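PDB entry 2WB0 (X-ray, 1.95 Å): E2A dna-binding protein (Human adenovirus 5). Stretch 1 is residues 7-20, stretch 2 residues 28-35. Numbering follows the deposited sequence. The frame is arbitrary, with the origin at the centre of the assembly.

Stretch 1 7-20: AWEKGMEAARALMD
Stretch 2, residues 28-35: LKANFKLL

Residues 7-20 form one continuous α-helix, with phi/psi near -60/-45 and i to i+4 backbone hydrogen bonds from Gly11 N to Ala7 O (2.8 Å) through Asp20 N to Arg16 O (2.7 Å). The second stretch runs antiparallel to it: CA of Met19 lies 6.7 Å from CA of Lys29, and CA of Met12 lies 6.2 Å from CA of Leu34. Residues 28-31 end a helix; Phe32 (-65/135) leaves helical geometry, and Lys33 (-137/23) and Leu34 (55/30) continue as loop along the first helix. Together the stretches bury 609 Å².

The polar contacts lie near the two ends of this register. Lys29, with CA-to-CB toward the helix, extends through chi1-chi4 of m, t, m, t until its NZ donates to Asp20 OD1 at 2.9 Å, a hydrogen-bonded salt bridge. Asp20 (chi1 m) also receives a weak hydrogen bond from Arg16, NH1 to OD1 3.3 Å, so one carboxylate oxygen serves two cations. This shared anion lies beside two like charges, Arg16 NH1 and Lys29 NZ, 4.3 Å apart. Arg16 (t, p, then chi3 101°) places one face of its guanidinium over Lys29 CD, while Arg16 CD is 3.9 Å from Lys29 CD. At the other end, Trp8 (chi1 t, chi2 93°) directs NE1 to Lys33 O at 2.9 Å, with an N-H...O angle of 145° and the carbonyl at the indole edge.

Apolar packing fills the space between. Phe32 (chi1 t, chi2 80°) has its CA-to-CB bond toward the helix and is buried. Ala15, CA-to-CB toward the second stretch, sets its CB 3.4 Å from Phe32 CE2, a close approach that its short side chain allows. Met19 (m, t, m) brings CE to 3.6 Å from Phe32 CD2, and its SD lies 4.6 Å from the Phe32 ring centroid, 28° off the normal. Met12 (m, m, m) starts sideways but curls inward: its SD lies 4.1 Å from Phe32 CD2 and 3.9 Å from Leu34 CB, while its CE reaches Phe32 O at 3.3 Å. Its flexible thioether thus spans ring, backbone and leucine.

Leu34, buried and with chi1 -136° and chi2 -137° between wells, packs its CD1 3.9 Å from Gly11 CA. An ideal CB on Gly11 would fall 2.5 Å from that Leu34 CD1, a clash, so the absent side chain makes room for the leucine. Trp8 CD1 also packs against Leu34, 4.2 Å from Leu34 CB.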

ATOM      1  N   ALA A   7     -10.892  28.542  -4.460  1.00 28.85           N
ATOM      2  CA  ALA A   7     -10.387  27.217  -4.795  1.00 27.36           C
ATOM      3  C   ALA A   7     -11.494  26.126  -4.782  1.00 26.55           C
ATOM      4  O   ALA A   7     -11.659  25.342  -5.762  1.00 26.26           O
ATOM      5  CB  ALA A   7      -9.308  26.915  -3.859  1.00 26.38           C
ATOM      6  N   TRP A   8     -12.316  26.114  -3.719  1.00 25.38           N
ATOM      7  CA  TRP A   8     -13.450  25.199  -3.665  1.00 24.78           C
ATOM      8  C   TRP A   8     -14.368  25.245  -4.891  1.00 25.78           C
ATOM      9  O   TRP A   8     -14.688  24.187  -5.490  1.00 25.32           O
ATOM     10  CB  TRP A   8     -14.246  25.373  -2.353  1.00 24.59           C
ATOM     11  CG  TRP A   8     -15.310  24.325  -2.141  1.00 24.32           C
ATOM     12  CD1 TRP A   8     -15.151  23.137  -1.447  1.00 20.94           C
ATOM     13  CD2 TRP A   8     -16.665  24.360  -2.576  1.00 21.33           C
ATOM     14  NE1 TRP A   8     -16.331  22.454  -1.424  1.00 23.30           N
ATOM     15  CE2 TRP A   8     -17.279  23.171  -2.106  1.00 21.64           C
ATOM     16  CE3 TRP A   8     -17.440  25.281  -3.317  1.00 22.11           C
ATOM     17  CZ2 TRP A   8     -18.608  22.880  -2.332  1.00 19.02           C
ATOM     18  CZ3 TRP A   8     -18.788  24.975  -3.560  1.00 22.93           C
ATOM     19  CH2 TRP A   8     -19.352  23.783  -3.100  1.00 24.85           C
ATOM     20  N   GLU A   9     -14.781  26.439  -5.334  1.00 25.37           N
ATOM     21  CA  GLU A   9     -15.627  26.463  -6.502  1.00 25.91           C
ATOM     22  C   GLU A   9     -14.869  25.943  -7.775  1.00 23.60           C
ATOM     23  O   GLU A   9     -15.447  25.308  -8.599  1.00 24.22           O
ATOM     24  CB  GLU A   9     -16.174  27.889  -6.758  1.00 27.21           C
ATOM     25  CG  GLU A   9     -17.370  28.289  -5.879  1.00 29.56           C
ATOM     26  CD  GLU A   9     -17.814  29.760  -6.172  1.00 32.80           C
ATOM     27  OE1 GLU A   9     -17.042  30.683  -5.792  1.00 31.17           O
ATOM     28  OE2 GLU A   9     -18.883  29.942  -6.806  1.00 28.12           O
ATOM     29  N   LYS A  10     -13.585  26.235  -7.879  1.00 25.60           N
ATOM     30  CA  LYS A  10     -12.804  25.828  -9.060  1.00 25.59           C
ATOM     31  C   LYS A  10     -12.706  24.276  -9.077  1.00 25.85           C
ATOM     32  O   LYS A  10     -13.019  23.628 -10.091  1.00 27.92           O
ATOM     33  CB  LYS A  10     -11.444  26.471  -8.999  1.00 26.93           C
ATOM     34  CG  LYS A  10     -10.461  25.900 -10.008  1.00 26.89           C
ATOM     35  CD  LYS A  10      -9.194  26.666 -10.050  1.00 28.63           C
ATOM     36  CE  LYS A  10      -8.422  26.298 -11.310  1.00 29.11           C
ATOM     37  NZ  LYS A  10      -7.009  26.631 -11.038  1.00 30.13           N
ATOM     38  N   GLY A  11     -12.362  23.688  -7.923  1.00 26.06           N
ATOM     39  CA  GLY A  11     -12.425  22.218  -7.715  1.00 23.07           C
ATOM     40  C   GLY A  11     -13.749  21.627  -8.092  1.00 23.76           C
ATOM     41  O   GLY A  11     -13.827  20.597  -8.821  1.00 24.53           O
ATOM     42  N   MET A  12     -14.826  22.227  -7.586  1.00 22.50           N
ATOM     43  CA  MET A  12     -16.151  21.671  -7.799  1.00 22.94           C
ATOM     44  C   MET A  12     -16.477  21.618  -9.293  1.00 23.11           C
ATOM     45  O   MET A  12     -17.102  20.692  -9.768  1.00 23.52           O
ATOM     46  CB  MET A  12     -17.216  22.473  -7.036  1.00 22.59           C
ATOM     47  CG  MET A  12     -17.203  22.170  -5.511  1.00 23.62           C
ATOM     48  SD  MET A  12     -17.980  20.551  -5.255  1.00 23.08           S
ATOM     49  CE  MET A  12     -19.707  20.806  -5.564  1.00 23.82           C
ATOM     50  N   GLU A  13     -16.098  22.662 -10.015  1.00 23.86           N
ATOM     51  CA  GLU A  13     -16.381  22.725 -11.441  1.00 23.92           C
ATOM     52  C   GLU A  13     -15.703  21.579 -12.224  1.00 22.39           C
ATOM     53  O   GLU A  13     -16.365  20.866 -13.031  1.00 23.43           O
ATOM     54  CB  GLU A  13     -15.894  24.080 -11.969  1.00 24.15           C
ATOM     55  CG  GLU A  13     -16.269  24.345 -13.438  1.00 28.16           C
ATOM     56  CD  GLU A  13     -15.600  25.652 -13.967  1.00 33.17           C
ATOM     57  OE1 GLU A  13     -14.454  25.982 -13.547  1.00 36.91           O
ATOM     58  OE2 GLU A  13     -16.227  26.359 -14.780  1.00 34.50           O
ATOM     59  N   ALA A  14     -14.428  21.417 -11.967  1.00 22.33           N
ATOM     60  CA  ALA A  14     -13.581  20.382 -12.619  1.00 22.93           C
ATOM     61  C   ALA A  14     -14.169  19.001 -12.313  1.00 23.04           C
ATOM     62  O   ALA A  14     -14.354  18.147 -13.234  1.00 24.28           O
ATOM     63  CB  ALA A  14     -12.199  20.506 -12.123  1.00 21.77           C
ATOM     64  N   ALA A  15     -14.591  18.809 -11.055  1.00 23.34           N
ATOM     65  CA  ALA A  15     -15.052  17.501 -10.599  1.00 22.68           C
ATOM     66  C   ALA A  15     -16.383  17.221 -11.246  1.00 23.58           C
ATOM     67  O   ALA A  15     -16.645  16.122 -11.743  1.00 21.58           O
ATOM     68  CB  ALA A  15     -15.143  17.450  -9.000  1.00 23.20           C
ATOM     69  N   ARG A  16     -17.235  18.234 -11.329  1.00 24.59           N
ATOM     70  CA  ARG A  16     -18.505  18.018 -11.984  1.00 26.28           C
ATOM     71  C   ARG A  16     -18.340  17.750 -13.494  1.00 24.46           C
ATOM     72  O   ARG A  16     -19.035  16.908 -14.051  1.00 25.34           O
ATOM     73  CB  ARG A  16     -19.477  19.190 -11.708  1.00 27.10           C
ATOM     74  CG  ARG A  16     -20.839  19.001 -12.373  1.00 33.50           C
ATOM     75  CD  ARG A  16     -21.465  17.622 -12.018  1.00 38.74           C
ATOM     76  NE  ARG A  16     -22.472  17.757 -10.988  1.00 47.95           N
ATOM     77  CZ  ARG A  16     -23.752  18.014 -11.225  1.00 49.34           C
ATOM     78  NH1 ARG A  16     -24.197  18.159 -12.465  1.00 49.11           N
ATOM     79  NH2 ARG A  16     -24.582  18.124 -10.208  1.00 51.70           N
ATOM     80  N   ALA A  17     -17.399  18.429 -14.128  1.00 25.71           N
ATOM     81  CA  ALA A  17     -17.106  18.195 -15.564  1.00 25.56           C
ATOM     82  C   ALA A  17     -16.776  16.700 -15.813  1.00 24.91           C
ATOM     83  O   ALA A  17     -17.346  16.027 -16.674  1.00 24.22           O
ATOM     84  CB  ALA A  17     -15.929  19.038 -15.970  1.00 26.02           C
ATOM     85  N   LEU A  18     -15.845  16.189 -14.998  1.00 24.15           N
ATOM     86  CA  LEU A  18     -15.528  14.769 -14.973  1.00 24.37           C
ATOM     87  C   LEU A  18     -16.699  13.882 -14.718  1.00 23.77           C
ATOM     88  O   LEU A  18     -16.930  12.912 -15.433  1.00 25.26           O
ATOM     89  CB  LEU A  18     -14.374  14.547 -13.947  1.00 22.37           C
ATOM     90  CG  LEU A  18     -12.910  14.438 -14.302  1.00 25.71           C
ATOM     91  CD1 LEU A  18     -12.357  14.669 -15.745  1.00 19.19           C
ATOM     92  CD2 LEU A  18     -11.974  15.052 -13.225  1.00 24.48           C
ATOM     93  N   MET A  19     -17.505  14.192 -13.712  1.00 24.68           N
ATOM     94  CA  MET A  19     -18.588  13.316 -13.326  1.00 23.09           C
ATOM     95  C   MET A  19     -19.678  13.359 -14.390  1.00 25.35           C
ATOM     96  O   MET A  19     -20.416  12.369 -14.581  1.00 25.08           O
ATOM     97  CB  MET A  19     -19.197  13.769 -11.979  1.00 24.21           C
ATOM     98  CG  MET A  19     -18.226  13.651 -10.770  1.00 22.84           C
ATOM     99  SD  MET A  19     -19.018  13.883  -9.169  1.00 25.97           S
ATOM    100  CE  MET A  19     -19.243  15.658  -9.093  1.00 27.61           C
ATOM    101  N   ASP A  20     -19.814  14.517 -15.053  1.00 25.47           N
ATOM    102  CA  ASP A  20     -20.837  14.602 -16.114  1.00 27.65           C
ATOM    103  C   ASP A  20     -20.355  13.721 -17.292  1.00 27.65           C
ATOM    104  O   ASP A  20     -21.068  12.827 -17.717  1.00 29.45           O
ATOM    105  CB  ASP A  20     -20.998  16.056 -16.569  1.00 28.04           C
ATOM    106  CG  ASP A  20     -21.766  16.915 -15.558  1.00 30.89           C
ATOM    107  OD1 ASP A  20     -22.607  16.367 -14.782  1.00 27.55           O
ATOM    108  OD2 ASP A  20     -21.504  18.136 -15.572  1.00 35.74           O
ATOM    109  N   LEU A  28     -24.729  10.493  -6.432  1.00 29.59           N
ATOM    110  CA  LEU A  28     -23.307  10.719  -6.133  1.00 27.47           C
ATOM    111  C   LEU A  28     -22.936  12.104  -6.650  1.00 26.43           C
ATOM    112  O   LEU A  28     -22.248  12.839  -5.981  1.00 24.50           O
ATOM    113  CB  LEU A  28     -22.416   9.636  -6.747  1.00 26.86           C
ATOM    114  CG  LEU A  28     -22.391   8.218  -6.102  1.00 27.80           C
ATOM    115  CD1 LEU A  28     -21.358   7.418  -6.919  1.00 24.88           C
ATOM    116  CD2 LEU A  28     -22.003   8.246  -4.620  1.00 26.73           C
ATOM    117  N   LYS A  29     -23.449  12.482  -7.824  1.00 26.32           N
ATOM    118  CA  LYS A  29     -23.132  13.804  -8.378  1.00 27.21           C
ATOM    119  C   LYS A  29     -23.724  14.921  -7.521  1.00 26.49           C
ATOM    120  O   LYS A  29     -23.060  15.903  -7.255  1.00 26.15           O
ATOM    121  CB  LYS A  29     -23.665  13.976  -9.797  1.00 28.10           C
ATOM    122  CG  LYS A  29     -22.838  13.294 -10.855  1.00 29.31           C
ATOM    123  CD  LYS A  29     -22.997  14.006 -12.227  1.00 33.89           C
ATOM    124  CE  LYS A  29     -24.446  13.850 -12.765  1.00 35.73           C
ATOM    125  NZ  LYS A  29     -24.496  14.272 -14.183  1.00 34.02           N
ATOM    126  N   ALA A  30     -24.984  14.744  -7.137  1.00 27.75           N
ATOM    127  CA  ALA A  30     -25.775  15.775  -6.434  1.00 27.98           C
ATOM    128  C   ALA A  30     -25.105  16.068  -5.103  1.00 28.36           C
ATOM    129  O   ALA A  30     -24.989  17.229  -4.672  1.00 28.92           O
ATOM    130  CB  ALA A  30     -27.198  15.236  -6.162  1.00 28.66           C
ATOM    131  N   ASN A  31     -24.665  14.989  -4.449  1.00 27.27           N
ATOM    132  CA  ASN A  31     -24.160  15.096  -3.098  1.00 26.43           C
ATOM    133  C   ASN A  31     -22.689  15.408  -2.989  1.00 25.15           C
ATOM    134  O   ASN A  31     -22.233  15.739  -1.907  1.00 24.49           O
ATOM    135  CB  ASN A  31     -24.527  13.855  -2.316  1.00 27.46           C
ATOM    136  CG  ASN A  31     -26.015  13.733  -2.144  1.00 31.59           C
ATOM    137  OD1 ASN A  31     -26.594  12.640  -2.299  1.00 35.99           O
ATOM    138  ND2 ASN A  31     -26.665  14.867  -1.864  1.00 30.99           N
ATOM    139  N   PHE A  32     -21.940  15.337  -4.093  1.00 23.50           N
ATOM    140  CA  PHE A  32     -20.506  15.625  -4.010  1.00 22.18           C
ATOM    141  C   PHE A  32     -20.214  17.099  -3.625  1.00 21.98           C
ATOM    142  O   PHE A  32     -20.786  18.033  -4.219  1.00 21.26           O
ATOM    143  CB  PHE A  32     -19.863  15.293  -5.361  1.00 22.02           C
ATOM    144  CG  PHE A  32     -18.388  15.423  -5.362  1.00 22.02           C
ATOM    145  CD1 PHE A  32     -17.593  14.384  -4.835  1.00 19.23           C
ATOM    146  CD2 PHE A  32     -17.774  16.552  -5.885  1.00 19.95           C
ATOM    147  CE1 PHE A  32     -16.210  14.502  -4.821  1.00 19.81           C
ATOM    148  CE2 PHE A  32     -16.388  16.675  -5.898  1.00 16.90           C
ATOM    149  CZ  PHE A  32     -15.600  15.647  -5.366  1.00 23.12           C
ATOM    150  N   LYS A  33     -19.290  17.316  -2.695  1.00 19.59           N
ATOM    151  CA  LYS A  33     -18.952  18.652  -2.157  1.00 20.80           C
ATOM    152  C   LYS A  33     -17.445  18.816  -2.025  1.00 18.89           C
ATOM    153  O   LYS A  33     -16.958  19.669  -1.278  1.00 20.17           O
ATOM    154  CB  LYS A  33     -19.612  18.887  -0.770  1.00 20.54           C
ATOM    155  CG  LYS A  33     -21.145  18.977  -0.745  1.00 20.29           C
ATOM    156  CD  LYS A  33     -21.726  20.086  -1.701  1.00 22.50           C
ATOM    157  CE  LYS A  33     -23.283  20.155  -1.570  1.00 22.21           C
ATOM    158  NZ  LYS A  33     -23.852  21.393  -2.394  1.00 24.49           N
ATOM    159  N   LEU A  34     -16.691  18.025  -2.791  1.00 19.20           N
ATOM    160  CA  LEU A  34     -15.234  18.099  -2.775  1.00 17.18           C
ATOM    161  C   LEU A  34     -14.656  17.927  -1.357  1.00 16.15           C
ATOM    162  O   LEU A  34     -13.626  18.466  -1.046  1.00 15.35           O
ATOM    163  CB  LEU A  34     -14.814  19.436  -3.366  1.00 19.19           C
ATOM    164  CG  LEU A  34     -13.681  19.606  -4.369  1.00 21.51           C
ATOM    165  CD1 LEU A  34     -12.756  20.859  -4.075  1.00 23.42           C
ATOM    166  CD2 LEU A  34     -12.945  18.379  -4.847  1.00 21.33           C
ATOM    167  N   LEU A  35     -15.335  17.182  -0.495  1.00 14.33           N
ATOM    168  CA  LEU A  35     -14.873  17.010   0.862  1.00 15.69           C
ATOM    169  C   LEU A  35     -13.925  15.815   0.949  1.00 16.71           C
ATOM    170  O   LEU A  35     -14.018  14.913   0.125  1.00 17.55           O
ATOM    171  CB  LEU A  35     -16.079  16.722   1.742  1.00 15.42           C
ATOM    172  CG  LEU A  35     -16.789  17.829   2.559  1.00 21.78           C
ATOM    173  CD1 LEU A  35     -16.187  19.190   2.664  1.00 19.70           C
ATOM    174  CD2 LEU A  35     -18.266  17.804   2.524  1.00 21.62           C
TER